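Local coordinates for protein probable transcriptional regulator (Vibrio vulnificus, PDB 4GHJ) that probably acts as a DNA-binding transcriptional regulator, built around a helix-turn-helix like that of XRE-family proteins, at residues K42-N47 and M84-T89; E54-A59 and K64-A69; A59-K64 and I80-A85. All blocks are in the same frame, centred on the assembly; numbering follows the deposited sequence.

Interaction 1. Residues K42-N47 and M84-T89; sequences KQARLN and MALDLT
Leu86 reaches across to Ala44 and Arg45 with its two methyls, while its CB and CG serve as the stem that carries them. CB leaves the backbone toward helix 30-47, and CG lies anti to the carbonyl carbon (chi1 -60°). At the fork the branches part. CD1 goes to the methyl of Ala44, 4.2 Å from its CB. CD2 settles against the helix backbone, 3.9 Å from Arg45 CA, and also rests beside Arg45 CB at 4.2 Å. Leu88, two residues on, comes at the same alanine with a single branch: its CD1 stands 3.8 Å from Ala44 CB. The alanine methyl is thus met by two leucines from one short segment, and no hydrogen bond crosses the contact. A Schellman motif ends helix 76-85 here, with Asp87 at positive phi (57°); the chain turns at Asp87, yet both leucines still face helix 30-47. The Arg45 chain bends at chi3 and carries its charged end away from Leu86, where NE forms a salt bridge with Glu70 and NH1 bonds to Leu50 O. This buried contact joins the C-terminal part of helix 30-47 to the end of helix 76-85. Helix 52-59 adds Val55, which touches both Arg45 and Leu86, while Ile96 of the second subunit packs on Leu88.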
# COMPACT_ATOMS: atom_id res chain seq x y z
N LYS B 42 7.25 10.83 -3.39
CA LYS B 42 7.92 12.13 -3.44
C LYS B 42 8.15 12.61 -4.89
O LYS B 42 7.82 13.76 -5.20
CB LYS B 42 9.25 12.10 -2.67
CG LYS B 42 10.10 13.36 -2.79
CD LYS B 42 11.42 13.23 -2.01
CE LYS B 42 12.24 14.49 -2.14
NZ LYS B 42 13.61 14.30 -1.64
N GLN B 43 8.71 11.77 -5.74
CA GLN B 43 8.99 12.18 -7.13
C GLN B 43 7.71 12.38 -7.97
O GLN B 43 7.69 13.21 -8.88
CB GLN B 43 9.97 11.23 -7.80
CG GLN B 43 11.32 11.14 -7.07
CD GLN B 43 12.02 12.51 -6.88
OE1 GLN B 43 11.90 13.42 -7.70
NE2 GLN B 43 12.79 12.63 -5.80
N ALA B 44 6.65 11.62 -7.67
CA ALA B 44 5.36 11.81 -8.35
C ALA B 44 4.82 13.21 -7.99
O ALA B 44 4.32 13.94 -8.83
CB ALA B 44 4.35 10.72 -7.96
N ARG B 45 4.95 13.59 -6.71
CA ARG B 45 4.53 14.90 -6.23
C ARG B 45 5.31 16.06 -6.88
O ARG B 45 4.73 17.09 -7.28
CB ARG B 45 4.68 14.96 -4.70
CG ARG B 45 4.48 16.33 -4.13
CD ARG B 45 4.60 16.37 -2.63
NE ARG B 45 5.93 16.04 -2.11
CZ ARG B 45 6.97 16.87 -2.05
NH1 ARG B 45 6.89 18.12 -2.52
NH2 ARG B 45 8.12 16.46 -1.51
N LEU B 46 6.63 15.88 -6.97
CA LEU B 46 7.53 16.88 -7.55
C LEU B 46 7.27 17.04 -9.05
O LEU B 46 7.27 18.15 -9.57
CB LEU B 46 8.99 16.51 -7.28
CG LEU B 46 9.45 16.55 -5.81
CD1 LEU B 46 10.95 16.10 -5.70
CD2 LEU B 46 9.26 17.94 -5.21
N ASN B 47 6.99 15.93 -9.73
CA ASN B 47 6.66 15.97 -11.15
C ASN B 47 5.36 16.72 -11.43
O ASN B 47 5.14 17.19 -12.54
CB ASN B 47 6.61 14.55 -11.72
CG ASN B 47 7.99 13.90 -11.78
OD1 ASN B 47 9.00 14.60 -11.73
ND2 ASN B 47 8.03 12.57 -11.89
N MSE B 84 -4.85 9.74 -4.58
CA MSE B 84 -6.04 10.46 -5.07
C MSE B 84 -5.72 11.96 -5.27
O MSE B 84 -6.13 12.56 -6.26
CB MSE B 84 -7.21 10.27 -4.10
CG MSE B 84 -7.74 8.83 -4.02
SE MSE B 84 -9.03 8.57 -2.58
CE MSE B 84 -10.36 9.88 -3.14
N ALA B 85 -4.99 12.54 -4.32
CA ALA B 85 -4.56 13.95 -4.40
C ALA B 85 -3.65 14.19 -5.62
O ALA B 85 -3.69 15.23 -6.19
CB ALA B 85 -3.86 14.39 -3.10
N LEU B 86 -2.85 13.19 -6.01
CA LEU B 86 -1.96 13.28 -7.17
C LEU B 86 -2.62 12.79 -8.48
O LEU B 86 -1.98 12.74 -9.52
CB LEU B 86 -0.70 12.45 -6.90
CG LEU B 86 0.14 12.85 -5.69
CD1 LEU B 86 1.23 11.82 -5.42
CD2 LEU B 86 0.73 14.23 -5.91
N ASP B 87 -3.91 12.44 -8.41
CA ASP B 87 -4.65 11.90 -9.56
C ASP B 87 -3.92 10.64 -10.08
O ASP B 87 -3.67 10.49 -11.28
CB ASP B 87 -4.79 12.94 -10.67
CG ASP B 87 -5.80 12.52 -11.74
OD1 ASP B 87 -6.71 11.70 -11.44
OD2 ASP B 87 -5.68 13.02 -12.87
N LEU B 88 -3.56 9.76 -9.14
CA LEU B 88 -2.87 8.50 -9.44
C LEU B 88 -3.58 7.30 -8.78
O LEU B 88 -3.00 6.23 -8.60
CB LEU B 88 -1.41 8.58 -8.94
CG LEU B 88 -0.43 9.43 -9.74
CD1 LEU B 88 0.95 9.51 -9.07
CD2 LEU B 88 -0.30 8.85 -11.15
N THR B 89 -4.86 7.47 -8.45
CA THR B 89 -5.63 6.43 -7.75
C THR B 89 -5.55 5.04 -8.41
O THR B 89 -5.37 4.04 -7.72
CB THR B 89 -7.11 6.83 -7.59
OG1 THR B 89 -7.21 8.20 -7.22
CG2 THR B 89 -7.82 5.92 -6.54

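Interaction 2. Residues E54-A59 and K64-A69; sequences EVAEIA and KTVLNA
Val66 and Val55 share one rotamer but use different branches to meet. In Val66, CG1 lies anti to the backbone N (chi1 172°), which turns CG2 opposite the carbonyl carbon and presents it to helix 52-59. In Val55 it is the branch anti to the backbone N, CG1, that comes forward (chi1 170°). These two helices, 52-59 and 63-69, form the helix-turn-helix; by comparison with XRE-family proteins, helix 63-69 is probably the recognition helix that enters the DNA groove. Their meeting is purely apolar within these segments: the valine side chains cross obliquely, with Val55 CG1 4.1 Å from Val66 CG2. The same Val66 methyl also lies against Ala56, 4.0 Å from its CB, so a single CG2 fills the angle between a valine and an alanine that are adjacent in sequence. The small alanine lets the methyl come right up to the helix backbone, and the two helices approach to 6.3 Å between Ala56 CA and Val66 CA. All three touching residues are buried. Ile61 of the turn and Gln52 of helix 52-59 also pack on Val66, while Val55 extends the apolar layer to Ile82 of helix 76-85 and to Leu86 just after it. Across the two segments the nearest approach is Val66 CG2 to Ala56 N, 3.9 Å.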
# COMPACT_ATOMS: atom_id res chain seq x y z
N GLU B 54 0.72 21.31 0.09
CA GLU B 54 -0.38 21.31 -0.91
C GLU B 54 -1.06 19.92 -1.06
O GLU B 54 -2.28 19.83 -1.21
CB GLU B 54 0.13 21.81 -2.28
CG GLU B 54 0.50 23.31 -2.28
CD GLU B 54 1.33 23.75 -3.50
OE1 GLU B 54 1.86 22.88 -4.23
OE2 GLU B 54 1.47 24.98 -3.72
N VAL B 55 -0.27 18.85 -1.00
CA VAL B 55 -0.83 17.49 -1.04
C VAL B 55 -1.71 17.26 0.20
O VAL B 55 -2.86 16.79 0.10
CB VAL B 55 0.27 16.43 -1.15
CG1 VAL B 55 -0.31 15.01 -0.95
CG2 VAL B 55 0.99 16.56 -2.50
N ALA B 56 -1.19 17.64 1.36
CA ALA B 56 -1.94 17.51 2.61
C ALA B 56 -3.26 18.24 2.50
O ALA B 56 -4.29 17.69 2.84
CB ALA B 56 -1.13 18.04 3.79
N GLU B 57 -3.21 19.50 2.04
CA GLU B 57 -4.42 20.31 1.85
C GLU B 57 -5.47 19.64 0.98
O GLU B 57 -6.65 19.60 1.34
CB GLU B 57 -4.09 21.69 1.26
CG GLU B 57 -3.72 22.72 2.26
CD GLU B 57 -3.59 24.11 1.63
OE1 GLU B 57 -2.48 24.45 1.14
OE2 GLU B 57 -4.58 24.86 1.66
N ILE B 58 -5.05 19.16 -0.19
CA ILE B 58 -5.95 18.48 -1.14
C ILE B 58 -6.57 17.23 -0.53
O ILE B 58 -7.78 16.99 -0.64
CB ILE B 58 -5.19 18.12 -2.45
CG1 ILE B 58 -4.77 19.37 -3.21
CG2 ILE B 58 -6.05 17.24 -3.38
CD1 ILE B 58 -3.78 19.08 -4.34
N ALA B 59 -5.75 16.46 0.18
CA ALA B 59 -6.20 15.21 0.77
C ALA B 59 -6.91 15.41 2.12
O ALA B 59 -7.53 14.49 2.63
CB ALA B 59 -5.03 14.25 0.93
N LYS B 64 2.56 16.63 8.28
CA LYS B 64 3.51 15.65 8.79
C LYS B 64 3.16 14.24 8.29
O LYS B 64 4.03 13.41 8.14
CB LYS B 64 3.59 15.70 10.32
CG LYS B 64 4.66 14.77 10.92
CD LYS B 64 5.00 15.13 12.38
CE LYS B 64 3.88 14.82 13.38
NZ LYS B 64 3.63 13.35 13.55
N THR B 65 1.88 13.99 8.02
CA THR B 65 1.46 12.67 7.56
C THR B 65 2.02 12.41 6.16
O THR B 65 2.45 11.30 5.85
CB THR B 65 -0.07 12.57 7.59
OG1 THR B 65 -0.51 12.85 8.93
CG2 THR B 65 -0.55 11.21 7.17
N VAL B 66 2.07 13.46 5.34
CA VAL B 66 2.62 13.36 3.99
C VAL B 66 4.15 13.20 4.07
O VAL B 66 4.75 12.39 3.36
CB VAL B 66 2.24 14.59 3.13
CG1 VAL B 66 2.98 14.57 1.76
CG2 VAL B 66 0.74 14.65 2.95
N LEU B 67 4.77 13.98 4.95
CA LEU B 67 6.22 13.92 5.14
C LEU B 67 6.65 12.50 5.53
O LEU B 67 7.57 11.94 4.93
CB LEU B 67 6.61 14.97 6.19
CG LEU B 67 8.08 15.19 6.57
CD1 LEU B 67 8.24 16.55 7.31
CD2 LEU B 67 8.59 14.06 7.43
N ASN B 68 5.94 11.90 6.50
CA ASN B 68 6.22 10.54 6.91
C ASN B 68 5.99 9.51 5.81
O ASN B 68 6.73 8.54 5.72
CB ASN B 68 5.40 10.15 8.15
CG ASN B 68 5.91 10.83 9.42
OD1 ASN B 68 7.05 11.23 9.49
ND2 ASN B 68 5.05 10.95 10.44
N ALA B 69 4.96 9.72 4.99
CA ALA B 69 4.65 8.81 3.90
C ALA B 69 5.78 8.76 2.87
O ALA B 69 6.11 7.69 2.32
CB ALA B 69 3.30 9.20 3.23

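Interaction 3. Residues A59-K64 and I80-A85; sequences AGIARK and IAILMA
Ala59 meets Ala81 over a flat peptide group; no ring or other planar side chain takes part in this contact. Its CB stands above one face of the peptide that links Ala81 to Ile82, 3.9 Å from Ala81 O. That oxygen is already engaged within its own helix, where Ala85 N bonds to it at 3.0 Å, so the methyl packs over a carbonyl whose polar need is met. The same CB lies near the methyls of two residues one turn apart on helix 76-85: Ala81 CB at 4.4 Å and Ala85 CB at 4.2 Å. With alanines on both sides the backbones come close, Ala59 CA and Ala85 CA being 5.6 Å apart.

A second touch comes from the turn itself. Ile61 puts CG1 between its backbone N and carbonyl carbon (chi1 64°), the crowded position, and from there the extended chain carries CD1 to Ile82 CG1, at 4.1 Å. The two isoleucines cross at about a right angle, one arriving from the turn and the other from the helix. Between these contacts Gly60, with positive phi (72°), is the C-prime residue of a Schellman motif: Gly60 N reaches back to Glu57 O and Ile61 N to Ala56 O. This ends helix 52-59 and starts the turn of the helix-turn-helix, which runs to Ala62, the N-cap residue of helix 63-69.

The contact thus lays the end of helix 52-59 and the turn against helix 76-85. Ile82 continues to Ala69 of helix 63-69, and Ala30 of the second subunit packs on Ala81.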
# COMPACT_ATOMS: atom_id res chain seq x y z
N ALA B 59 -5.75 16.46 0.18
CA ALA B 59 -6.20 15.21 0.77
C ALA B 59 -6.91 15.41 2.12
O ALA B 59 -7.53 14.49 2.63
CB ALA B 59 -5.03 14.25 0.93
N GLY B 60 -6.79 16.60 2.70
CA GLY B 60 -7.45 16.89 3.97
C GLY B 60 -6.79 16.19 5.15
O GLY B 60 -7.48 15.78 6.09
N ILE B 61 -5.46 16.08 5.10
CA ILE B 61 -4.67 15.46 6.16
C ILE B 61 -3.55 16.40 6.61
O ILE B 61 -3.35 17.48 6.03
CB ILE B 61 -4.08 14.10 5.70
CG1 ILE B 61 -3.08 14.29 4.54
CG2 ILE B 61 -5.21 13.14 5.29
CD1 ILE B 61 -2.54 12.97 3.96
N ALA B 62 -2.82 15.98 7.63
CA ALA B 62 -1.72 16.79 8.16
C ALA B 62 -0.49 16.74 7.26
O ALA B 62 -0.21 15.72 6.60
CB ALA B 62 -1.34 16.32 9.56
N ARG B 63 0.24 17.84 7.26
CA ARG B 63 1.48 17.92 6.51
C ARG B 63 2.46 16.84 6.97
O ARG B 63 3.12 16.19 6.15
CB ARG B 63 2.12 19.28 6.71
CG ARG B 63 3.40 19.47 5.92
CD ARG B 63 4.01 20.83 6.14
NE ARG B 63 5.14 21.05 5.23
CZ ARG B 63 6.40 20.65 5.44
NH1 ARG B 63 6.73 19.98 6.54
NH2 ARG B 63 7.33 20.92 4.53
N LYS B 64 2.56 16.63 8.28
CA LYS B 64 3.51 15.65 8.79
C LYS B 64 3.16 14.24 8.29
O LYS B 64 4.03 13.41 8.14
CB LYS B 64 3.59 15.70 10.32
CG LYS B 64 4.66 14.77 10.92
CD LYS B 64 5.00 15.13 12.38
CE LYS B 64 3.88 14.82 13.38
NZ LYS B 64 3.63 13.35 13.55
N ILE B 80 -3.52 5.81 -0.17
CA ILE B 80 -4.57 5.92 -1.20
C ILE B 80 -5.06 7.37 -1.33
O ILE B 80 -5.22 7.86 -2.45
CB ILE B 80 -5.72 4.94 -0.95
CG1 ILE B 80 -5.21 3.50 -1.14
CG2 ILE B 80 -6.90 5.24 -1.87
CD1 ILE B 80 -6.19 2.39 -0.70
N ALA B 81 -5.29 8.04 -0.21
CA ALA B 81 -5.68 9.45 -0.19
C ALA B 81 -4.62 10.32 -0.88
O ALA B 81 -4.97 11.26 -1.58
CB ALA B 81 -5.90 9.93 1.23
N ILE B 82 -3.34 10.01 -0.65
CA ILE B 82 -2.23 10.74 -1.30
C ILE B 82 -2.24 10.49 -2.79
O ILE B 82 -2.10 11.43 -3.58
CB ILE B 82 -0.86 10.41 -0.65
CG1 ILE B 82 -0.85 10.91 0.80
CG2 ILE B 82 0.33 11.02 -1.44
CD1 ILE B 82 0.46 10.55 1.61
N LEU B 83 -2.43 9.23 -3.20
CA LEU B 83 -2.56 8.90 -4.63
C LEU B 83 -3.73 9.65 -5.29
O LEU B 83 -3.61 10.12 -6.44
CB LEU B 83 -2.72 7.41 -4.86
CG LEU B 83 -1.53 6.50 -4.55
CD1 LEU B 83 -1.97 5.04 -4.69
CD2 LEU B 83 -0.37 6.81 -5.45
N MSE B 84 -4.85 9.74 -4.58
CA MSE B 84 -6.04 10.46 -5.07
C MSE B 84 -5.72 11.96 -5.27
O MSE B 84 -6.13 12.56 -6.26
CB MSE B 84 -7.21 10.27 -4.10
CG MSE B 84 -7.74 8.83 -4.02
SE MSE B 84 -9.03 8.57 -2.58
CE MSE B 84 -10.36 9.88 -3.14
N ALA B 85 -4.99 12.54 -4.32
CA ALA B 85 -4.56 13.95 -4.40
C ALA B 85 -3.65 14.19 -5.62
O ALA B 85 -3.69 15.23 -6.19
CB ALA B 85 -3.86 14.39 -3.10

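Overall arrangement
The three contacts tie together four helices of one helical unit, interactions 1 and 2 buried and interaction 3 nearer the surface. Interactions 2 and 3 are nearest, with centres about 5 Å apart; they share Ala59 and Lys64. Interaction 1 lies about 11 Å from interaction 2 and 10 Å from interaction 3, centre to centre. Ala85, common to the segments of interactions 1 and 3, reaches interaction 2, its CB lying 3.6 Å from Ile58 CG2. Interactions 1 and 3 both use helix 76-85, where Leu88 N probably bonds to Leu83 O. Along the chain, interaction 1 closes a loop that holds the helix-turn-helix of interaction 2. The second subunit touches interactions 1 and 3.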